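Plu4264 (Photorhabdus luminescens subsp. laumondii, PDB 4MV2) is of unknown function but folds as a cupin and binds a nickel ion, consistent with a metal-dependent activity that has yet to be identified. Local coordinates at residues D11-E16 / W38-P43; S22-W27 / T32-A37; H90-I93 / D99-F102. One frame throughout, in Å; residues are numbered along the deposited sequence. Where two conformers were deposited one is given.

Contact 1 (D11-E16 / W38-P43)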
loop_
_atom_site.group_PDB
_atom_site.type_symbol
_atom_site.label_atom_id
_atom_site.label_comp_id
_atom_site.label_asym_id
_atom_site.label_seq_id
_atom_site.Cartn_x
_atom_site.Cartn_y
_atom_site.Cartn_z
ATOM N N ASP A 11 14.450 7.107 -10.956
ATOM C CA ASP A 11 15.770 6.673 -11.372
ATOM C C ASP A 11 16.547 6.015 -10.222
ATOM O O ASP A 11 17.541 5.342 -10.467
ATOM C CB ASP A 11 16.563 7.858 -11.890
ATOM C CG ASP A 11 17.900 7.452 -12.460
ATOM O OD1 ASP A 11 17.907 6.668 -13.428
ATOM O OD2 ASP A 11 18.943 7.952 -11.995
ATOM N N SER A 12 16.078 6.194 -8.987
ATOM C CA SER A 12 16.717 5.601 -7.793
ATOM C C SER A 12 16.290 4.167 -7.529
ATOM O O SER A 12 16.781 3.522 -6.614
ATOM C CB SER A 12 16.411 6.443 -6.527
ATOM O OG SER A 12 15.047 6.285 -6.072
HETATM N N MSE A 13 15.366 3.641 -8.318
HETATM C CA MSE A 13 14.844 2.290 -8.081
HETATM C C MSE A 13 15.981 1.277 -8.247
HETATM O O MSE A 13 16.897 1.457 -9.037
HETATM C CB MSE A 13 13.723 1.980 -9.050
HETATM C CG MSE A 13 12.457 2.817 -8.728
HETATM SE SE MSE A 13 11.044 2.455 -9.941
HETATM C CE MSE A 13 9.634 2.216 -8.669
ATOM N N VAL A 14 15.900 0.210 -7.473
ATOM C CA VAL A 14 16.852 -0.869 -7.516
ATOM C C VAL A 14 16.191 -2.027 -8.246
ATOM O O VAL A 14 15.074 -2.437 -7.927
ATOM C CB VAL A 14 17.272 -1.292 -6.106
ATOM C CG1 VAL A 14 18.071 -2.587 -6.136
ATOM C CG2 VAL A 14 18.043 -0.179 -5.430
ATOM N N HIS A 15 16.889 -2.542 -9.242
ATOM C CA HIS A 15 16.401 -3.676 -10.012
ATOM C C HIS A 15 16.652 -4.955 -9.249
ATOM O O HIS A 15 17.809 -5.279 -8.923
ATOM C CB HIS A 15 17.127 -3.728 -11.372
ATOM C CG HIS A 15 16.517 -4.692 -12.328
ATOM N ND1 HIS A 15 15.416 -4.391 -13.097
ATOM C CD2 HIS A 15 16.881 -5.953 -12.660
ATOM C CE1 HIS A 15 15.094 -5.447 -13.817
ATOM N NE2 HIS A 15 15.984 -6.400 -13.593
ATOM N N GLU A 16 15.573 -5.628 -8.878
ATOM C CA GLU A 16 15.647 -6.889 -8.169
ATOM C C GLU A 16 14.406 -7.700 -8.495
ATOM O O GLU A 16 13.367 -7.148 -8.835
ATOM C CB GLU A 16 15.820 -6.672 -6.664
ATOM C CG GLU A 16 14.748 -5.845 -6.034
ATOM C CD GLU A 16 14.875 -5.799 -4.514
ATOM O OE1 GLU A 16 15.087 -6.859 -3.902
ATOM O OE2 GLU A 16 14.750 -4.710 -3.919
ATOM N N TRP A 38 7.277 -0.227 -3.827
ATOM C CA TRP A 38 6.651 0.145 -5.100
ATOM C C TRP A 38 7.428 -0.580 -6.204
ATOM O O TRP A 38 8.644 -0.411 -6.322
ATOM C CB TRP A 38 6.731 1.660 -5.340
ATOM C CG TRP A 38 5.944 2.158 -6.527
ATOM C CD1 TRP A 38 6.129 1.833 -7.858
ATOM C CD2 TRP A 38 4.857 3.075 -6.493
ATOM N NE1 TRP A 38 5.226 2.511 -8.626
ATOM C CE2 TRP A 38 4.424 3.263 -7.816
ATOM C CE3 TRP A 38 4.205 3.753 -5.462
ATOM C CZ2 TRP A 38 3.388 4.118 -8.140
ATOM C CZ3 TRP A 38 3.175 4.583 -5.764
ATOM C CH2 TRP A 38 2.770 4.780 -7.102
ATOM N N CYS A 39 6.718 -1.333 -7.041
ATOM C CA CYS A 39 7.339 -2.169 -8.059
ATOM C C CYS A 39 6.789 -1.840 -9.437
ATOM O O CYS A 39 5.599 -1.589 -9.612
ATOM C CB CYS A 39 7.006 -3.625 -7.770
ATOM S SG CYS A 39 7.656 -4.227 -6.187
ATOM N N ILE A 40 7.686 -1.879 -10.402
ATOM C CA ILE A 40 7.338 -1.691 -11.805
ATOM C C ILE A 40 7.875 -2.841 -12.605
ATOM O O ILE A 40 9.079 -3.146 -12.590
ATOM C CB ILE A 40 7.880 -0.374 -12.418
ATOM C CG1 ILE A 40 7.452 0.842 -11.616
ATOM C CG2 ILE A 40 7.378 -0.280 -13.867
ATOM C CD1 ILE A 40 8.119 2.135 -12.089
ATOM N N VAL A 41 6.954 -3.516 -13.282
ATOM C CA VAL A 41 7.311 -4.539 -14.278
ATOM C C VAL A 41 7.268 -3.837 -15.624
ATOM O O VAL A 41 6.218 -3.366 -16.058
ATOM C CB VAL A 41 6.425 -5.788 -14.212
ATOM C CG1 VAL A 41 6.909 -6.824 -15.248
ATOM C CG2 VAL A 41 6.434 -6.407 -12.816
ATOM N N ARG A 42 8.419 -3.745 -16.268
ATOM C CA ARG A 42 8.568 -2.946 -17.480
ATOM C C ARG A 42 7.822 -3.601 -18.640
ATOM O O ARG A 42 7.503 -4.789 -18.602
ATOM C CB ARG A 42 10.052 -2.773 -17.771
ATOM C CG ARG A 42 10.784 -2.004 -16.682
ATOM C CD ARG A 42 10.242 -0.607 -16.509
ATOM N NE ARG A 42 10.965 0.145 -15.486
ATOM C CZ ARG A 42 10.674 1.381 -15.138
ATOM N NH1 ARG A 42 9.662 2.016 -15.707
ATOM N NH2 ARG A 42 11.390 1.994 -14.188
ATOM N N PRO A 43 7.513 -2.817 -19.681
ATOM C CA PRO A 43 6.747 -3.370 -20.809
ATOM C C PRO A 43 7.387 -4.627 -21.391
ATOM O O PRO A 43 8.602 -4.674 -21.566
ATOM C CB PRO A 43 6.781 -2.218 -21.819
ATOM C CG PRO A 43 6.826 -1.000 -20.953
ATOM C CD PRO A 43 7.776 -1.373 -19.873
#
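Three torsions carry M13, present here as selenomethionine, across to W38 and I40. CG lies opposite the carbonyl carbon (chi1 -70°), the chain continues straight through chi2, and a bend at chi3 of 132° turns the terminal methyl aside, so that SE and CE both rest on the end of I40 while CE also reaches W38. CE meets the five-membered part of the W38 indole, 3.6 Å from CD1, approaching the ring at a slant, and it also lies 3.7 Å from the W38 carbonyl O. I40 CD1 is 3.6 Å from M13 SE, at the end of an extended branch that crosses the M13 side chain at about a right angle. The contact shows how one flexible side chain can bridge to a strand that is not its neighbour. In this cupin sheet, strand 19-23 lies between strands 14-16 and 35-41; M13, just ahead of strand 14-16, spans it, touching D20 and S22 on the way. Beyond the apolar pair, R42 NH2 comes to 4.3 Å from M13 SE at the margin of the contact. Its guanidinium has I40 CG2 on one face, 3.5 Å above the plane, while salt bridges to D20 and D99 hold it in position. The W38 indole is fixed in turn by the hydrogen bond from NE1 to H101 ND1, and W10 meets it edge-to-face.

Contact 2 (S22-W27 / T32-A37); sequences SRLLPW and TPFGGA
The antiparallel beta hairpin of strands 19-23 and 35-41 frays here, where R23 and A37 form its last bridge, a non-hydrogen-bonded pair with CA atoms 4.1 Å apart. The backbones touch through CA-H...O contacts, A37 CA lying 3.3 Å from S22 O. One residue further on, L24 N donates to G36 O at 2.9 Å; the N-H points almost straight at the oxygen (173°), but the donor sits above the carbonyl plane, 47° out of it. Past this point the strands part and a water takes over: water 1 accepts from L25 N at 3.0 Å and from G36 N, so that both amides are satisfied although they do not meet partners across the hairpin directly. The side chains follow the same divergence. L24 has CG anti to its N (chi1 -179°), which directs CD2 obliquely toward the F34 ring, 3.8 Å from CE1, while L24 CB lies 3.5 Å from G36 O. L25 slides past T32 in the opposite sense, with CD1 3.8 Å from F34 O. That carbonyl is already engaged, because T32 OG1 donates to it in the carbonyl plane at 2.7 Å, a bond that holds the hydroxyl. T32 CB lies over the centre of one face of the F34 ring. R23, extended from CG to NE, leads away to a salt bridge with E16. F34 meets F34 and W107 of the second subunit edge-to-face, and L24 packs on L81 of that subunit. This is the open end of an antiparallel beta hairpin in the cupin sheet, where a water bridges the diverging strands at the subunit interface.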
loop_
_atom_site.group_PDB
_atom_site.type_symbol
_atom_site.label_atom_id
_atom_site.label_comp_id
_atom_site.label_asym_id
_atom_site.label_seq_id
_atom_site.Cartn_x
_atom_site.Cartn_y
_atom_site.Cartn_z
ATOM N N SER A 22 11.224 0.265 -5.393
ATOM C CA SER A 22 11.559 1.284 -4.398
ATOM C C SER A 22 11.040 0.780 -3.074
ATOM O O SER A 22 9.852 0.850 -2.785
ATOM C CB SER A 22 10.937 2.635 -4.756
ATOM O OG SER A 22 11.250 3.625 -3.793
ATOM N N ARG A 23 11.965 0.265 -2.269
ATOM C CA ARG A 23 11.594 -0.315 -0.964
ATOM C C ARG A 23 11.207 0.768 0.020
ATOM O O ARG A 23 11.870 1.796 0.097
ATOM C CB ARG A 23 12.716 -1.166 -0.387
ATOM C CG ARG A 23 12.811 -2.520 -1.084
ATOM C CD ARG A 23 13.904 -3.375 -0.524
ATOM N NE ARG A 23 13.991 -4.666 -1.186
ATOM C CZ ARG A 23 13.757 -5.833 -0.601
ATOM N NH1 ARG A 23 13.391 -5.895 0.672
ATOM N NH2 ARG A 23 13.903 -6.943 -1.317
ATOM N N LEU A 24 10.191 0.490 0.819
ATOM C CA LEU A 24 9.792 1.367 1.923
ATOM C C LEU A 24 10.906 1.577 2.936
ATOM O O LEU A 24 11.194 2.702 3.365
ATOM C CB LEU A 24 8.582 0.748 2.611
ATOM C CG LEU A 24 8.011 1.537 3.785
ATOM C CD1 LEU A 24 7.448 2.883 3.311
ATOM C CD2 LEU A 24 6.963 0.697 4.463
ATOM N N LEU A 25 11.529 0.472 3.315
ATOM C CA LEU A 25 12.522 0.448 4.392
ATOM C C LEU A 25 13.910 0.322 3.806
ATOM O O LEU A 25 14.081 -0.300 2.764
ATOM C CB LEU A 25 12.274 -0.740 5.325
ATOM C CG LEU A 25 10.874 -0.809 5.919
ATOM C CD1 LEU A 25 10.673 -2.106 6.683
ATOM C CD2 LEU A 25 10.588 0.414 6.780
ATOM N N PRO A 26 14.917 0.899 4.460
ATOM C CA PRO A 26 14.800 1.632 5.731
ATOM C C PRO A 26 14.210 3.036 5.562
ATOM O O PRO A 26 14.314 3.646 4.514
ATOM C CB PRO A 26 16.259 1.719 6.225
ATOM C CG PRO A 26 17.057 1.670 4.990
ATOM C CD PRO A 26 16.327 0.745 4.051
ATOM N N TRP A 27 13.636 3.537 6.641
ATOM C CA TRP A 27 13.097 4.879 6.700
ATOM C C TRP A 27 13.303 5.284 8.146
ATOM O O TRP A 27 12.627 4.777 9.030
ATOM C CB TRP A 27 11.618 4.871 6.310
ATOM C CG TRP A 27 10.980 6.212 6.214
ATOM C CD1 TRP A 27 11.154 7.286 7.039
ATOM C CD2 TRP A 27 10.073 6.633 5.201
ATOM N NE1 TRP A 27 10.396 8.349 6.609
ATOM C CE2 TRP A 27 9.717 7.972 5.482
ATOM C CE3 TRP A 27 9.506 5.998 4.095
ATOM C CZ2 TRP A 27 8.826 8.679 4.685
ATOM C CZ3 TRP A 27 8.616 6.693 3.329
ATOM C CH2 TRP A 27 8.297 8.026 3.613
ATOM N N THR A 32 7.236 -0.009 11.548
ATOM C CA THR A 32 6.117 -0.699 10.872
ATOM C C THR A 32 6.211 -2.186 11.192
ATOM O O THR A 32 7.305 -2.718 11.376
ATOM C CB THR A 32 6.153 -0.585 9.312
ATOM O OG1 THR A 32 7.398 -1.102 8.843
ATOM C CG2 THR A 32 6.021 0.860 8.824
ATOM N N PRO A 33 5.077 -2.879 11.208
ATOM C CA PRO A 33 5.087 -4.336 11.360
ATOM C C PRO A 33 5.139 -5.068 10.018
ATOM O O PRO A 33 4.936 -6.282 9.977
ATOM C CB PRO A 33 3.747 -4.616 12.034
ATOM C CG PRO A 33 2.836 -3.532 11.468
ATOM C CD PRO A 33 3.723 -2.324 11.331
ATOM N N PHE A 34 5.378 -4.326 8.930
ATOM C CA PHE A 34 5.402 -4.867 7.573
ATOM C C PHE A 34 6.551 -4.220 6.830
ATOM O O PHE A 34 7.087 -3.193 7.211
ATOM C CB PHE A 34 4.059 -4.600 6.856
ATOM C CG PHE A 34 3.656 -3.141 6.841
ATOM C CD1 PHE A 34 4.177 -2.278 5.881
ATOM C CD2 PHE A 34 2.801 -2.622 7.773
ATOM C CE1 PHE A 34 3.821 -0.949 5.869
ATOM C CE2 PHE A 34 2.443 -1.286 7.759
ATOM C CZ PHE A 34 2.962 -0.451 6.846
ATOM N N GLY A 35 6.875 -4.813 5.704
ATOM C CA GLY A 35 7.757 -4.232 4.728
ATOM C C GLY A 35 6.936 -3.897 3.491
ATOM O O GLY A 35 5.810 -4.339 3.328
ATOM N N GLY A 36 7.521 -3.110 2.593
ATOM C CA GLY A 36 6.806 -2.735 1.370
ATOM C C GLY A 36 7.727 -2.324 0.255
ATOM O O GLY A 36 8.885 -2.028 0.466
ATOM N N ALA A 37 7.171 -2.289 -0.944
ATOM C CA ALA A 37 7.893 -1.742 -2.088
ATOM C C ALA A 37 6.943 -1.337 -3.190
ATOM O O ALA A 37 5.973 -2.015 -3.473
ATOM C CB ALA A 37 8.882 -2.730 -2.629
HETATM O O HOH W 1 10.576 -2.310 2.676
#

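Contact 3 (H90-I93 / D99-F102). With NI (nickel (II) ion), chain C.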
loop_
_atom_site.group_PDB
_atom_site.type_symbol
_atom_site.label_atom_id
_atom_site.label_comp_id
_atom_site.label_asym_id
_atom_site.label_seq_id
_atom_site.Cartn_x
_atom_site.Cartn_y
_atom_site.Cartn_z
ATOM N N HIS A 90 4.952 -17.335 -7.202
ATOM C CA HIS A 90 4.290 -16.208 -7.816
ATOM C C HIS A 90 5.238 -15.390 -8.587
ATOM O O HIS A 90 6.404 -15.250 -8.187
ATOM C CB HIS A 90 3.568 -15.308 -6.784
ATOM C CG HIS A 90 4.397 -14.909 -5.582
ATOM N ND1 HIS A 90 4.699 -15.788 -4.559
ATOM C CD2 HIS A 90 4.921 -13.709 -5.212
ATOM C CE1 HIS A 90 5.407 -15.158 -3.634
ATOM N NE2 HIS A 90 5.546 -13.892 -3.995
ATOM N N HIS A 91 4.742 -14.887 -9.713
ATOM C CA HIS A 91 5.405 -13.812 -10.462
ATOM C C HIS A 91 4.385 -13.008 -11.304
ATOM O O HIS A 91 3.184 -13.346 -11.369
ATOM C CB HIS A 91 6.571 -14.369 -11.314
ATOM C CG HIS A 91 6.179 -15.133 -12.547
ATOM N ND1 HIS A 91 5.774 -16.458 -12.525
ATOM C CD2 HIS A 91 6.218 -14.774 -13.851
ATOM C CE1 HIS A 91 5.586 -16.874 -13.761
ATOM N NE2 HIS A 91 5.820 -15.866 -14.585
ATOM N N VAL A 92 4.888 -11.945 -11.912
ATOM C CA VAL A 92 4.082 -10.970 -12.616
ATOM C C VAL A 92 4.507 -10.941 -14.075
ATOM O O VAL A 92 5.693 -10.888 -14.375
ATOM C CB VAL A 92 4.265 -9.588 -11.991
ATOM C CG1 VAL A 92 3.347 -8.569 -12.648
ATOM C CG2 VAL A 92 3.967 -9.649 -10.478
ATOM N N ILE A 93 3.524 -11.002 -14.967
ATOM C CA ILE A 93 3.760 -11.023 -16.414
ATOM C C ILE A 93 3.142 -9.805 -17.020
ATOM O O ILE A 93 1.931 -9.612 -16.945
ATOM C CB ILE A 93 3.131 -12.294 -17.064
ATOM C CG1 ILE A 93 3.739 -13.559 -16.461
ATOM C CG2 ILE A 93 3.283 -12.244 -18.600
ATOM C CD1 ILE A 93 2.865 -14.796 -16.672
ATOM N N ASP A 99 4.235 0.373 -18.677
ATOM C CA ASP A 99 4.662 -0.039 -17.359
ATOM C C ASP A 99 3.507 -0.570 -16.524
ATOM O O ASP A 99 2.419 -0.034 -16.543
ATOM C CB ASP A 99 5.194 1.202 -16.608
ATOM C CG ASP A 99 6.547 1.684 -17.038
ATOM O OD1 ASP A 99 7.397 0.902 -17.492
ATOM O OD2 ASP A 99 6.797 2.902 -16.841
ATOM N N PHE A 100 3.779 -1.610 -15.756
ATOM C CA PHE A 100 2.834 -2.159 -14.793
ATOM C C PHE A 100 3.333 -1.847 -13.398
ATOM O O PHE A 100 4.437 -2.231 -13.036
ATOM C CB PHE A 100 2.670 -3.660 -14.940
ATOM C CG PHE A 100 1.757 -4.250 -13.917
ATOM C CD1 PHE A 100 0.388 -4.013 -13.995
ATOM C CD2 PHE A 100 2.236 -5.003 -12.847
ATOM C CE1 PHE A 100 -0.477 -4.547 -13.076
ATOM C CE2 PHE A 100 1.344 -5.531 -11.928
ATOM C CZ PHE A 100 0.016 -5.289 -12.046
ATOM N N HIS A 101 2.544 -1.081 -12.641
ATOM C CA HIS A 101 2.913 -0.660 -11.305
ATOM C C HIS A 101 2.058 -1.357 -10.257
ATOM O O HIS A 101 0.826 -1.430 -10.389
ATOM C CB HIS A 101 2.659 0.838 -11.105
ATOM C CG HIS A 101 3.425 1.756 -11.986
ATOM N ND1 HIS A 101 4.376 2.604 -11.473
ATOM C CD2 HIS A 101 3.347 2.013 -13.320
ATOM C CE1 HIS A 101 4.851 3.349 -12.451
ATOM N NE2 HIS A 101 4.225 3.025 -13.578
ATOM N N PHE A 102 2.694 -1.781 -9.171
ATOM C CA PHE A 102 1.950 -2.297 -8.015
ATOM C C PHE A 102 2.763 -2.029 -6.768
ATOM O O PHE A 102 3.980 -1.867 -6.842
ATOM C CB PHE A 102 1.630 -3.807 -8.183
ATOM C CG PHE A 102 2.819 -4.720 -8.169
ATOM C CD1 PHE A 102 3.574 -4.931 -9.302
ATOM C CD2 PHE A 102 3.120 -5.458 -7.031
ATOM C CE1 PHE A 102 4.632 -5.812 -9.284
ATOM C CE2 PHE A 102 4.170 -6.305 -7.027
ATOM C CZ PHE A 102 4.917 -6.489 -8.166
HETATM NI NI NI C . 6.763 -12.463 -2.927
HETATM O O HOH W 2 6.622 -10.945 -4.335
HETATM O O HOH W 3 8.011 -10.980 -1.943
#
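Apolar contact alone joins the two strands directly: V92 faces the rings of F100 and F102, CG1 touching the CD2-CE2 side of F100 and CG2 the CZ-CE1 end of F102. In one of its two modelled conformers, CG1 stands anti to the backbone N (chi1 -176°) and lies 3.7 Å from F100 CE2, with the valine and phenylalanine side chains crossing at about a right angle. The other branch, CG2, comes to 4.0 Å from F102 CZ, the two side chains arriving from opposite directions. Both rings are met at a slant. F58, V41, A65 and I67 complete the surroundings of V92, the hydrophobic filling between the two sheets of the cupin sandwich.

No hydrogen bond spans the segments, as expected of strands in facing sheets. Each strand instead pairs within its own sheet, V92 with S47 and F100 with V41 through their backbones.

Metal coordination occupies the start of strand 90-94. H90 NE2 binds nickel at 2.2 Å. On the other side of the imidazole, ND1 is hydrogen-bonded to S88 O, which limits rotation of the ring. Water 2 binds the nickel ion at 2.1 Å, roughly at right angles to the H90 bond and in the plane of the ring at its edge; water 3, at 2.2 Å from nickel, stands opposite H90 NE2. H50, H52 and E56 supply the other ligands. The resulting six-ligand set, three histidines and one glutamate with two waters, is the classic cupin metal site. The side chain of V92, two residues on, points to the same interior as H90, so apolar core and metal site lie side by side between the sheets. The two water positions, which a substrate might displace, are consistent with chemistry at the metal.

From the N terminus, the chain passes through 11-16 and returns at 38-43, where contact 1 closes the first long loop. Contact 2 is nested inside that loop and closes the hairpin of strands 19-23 and 35-41. The two are tied directly by a probable backbone hydrogen bond between W38 O and S22 N, and both use strand 35-41. Contact 3 follows in series, joining 90-93 to 99-102 after a short loop that passes from one sheet to the other; none of the three cross. Strand 35-41 pairs with strand 100-107, which brings contacts 1 and 3 together, whereas contacts 2 and 3 lie on opposite sides of the chain's centre. Contacts 1 and 2 thus knit one sheet, and contact 3 joins it to the other.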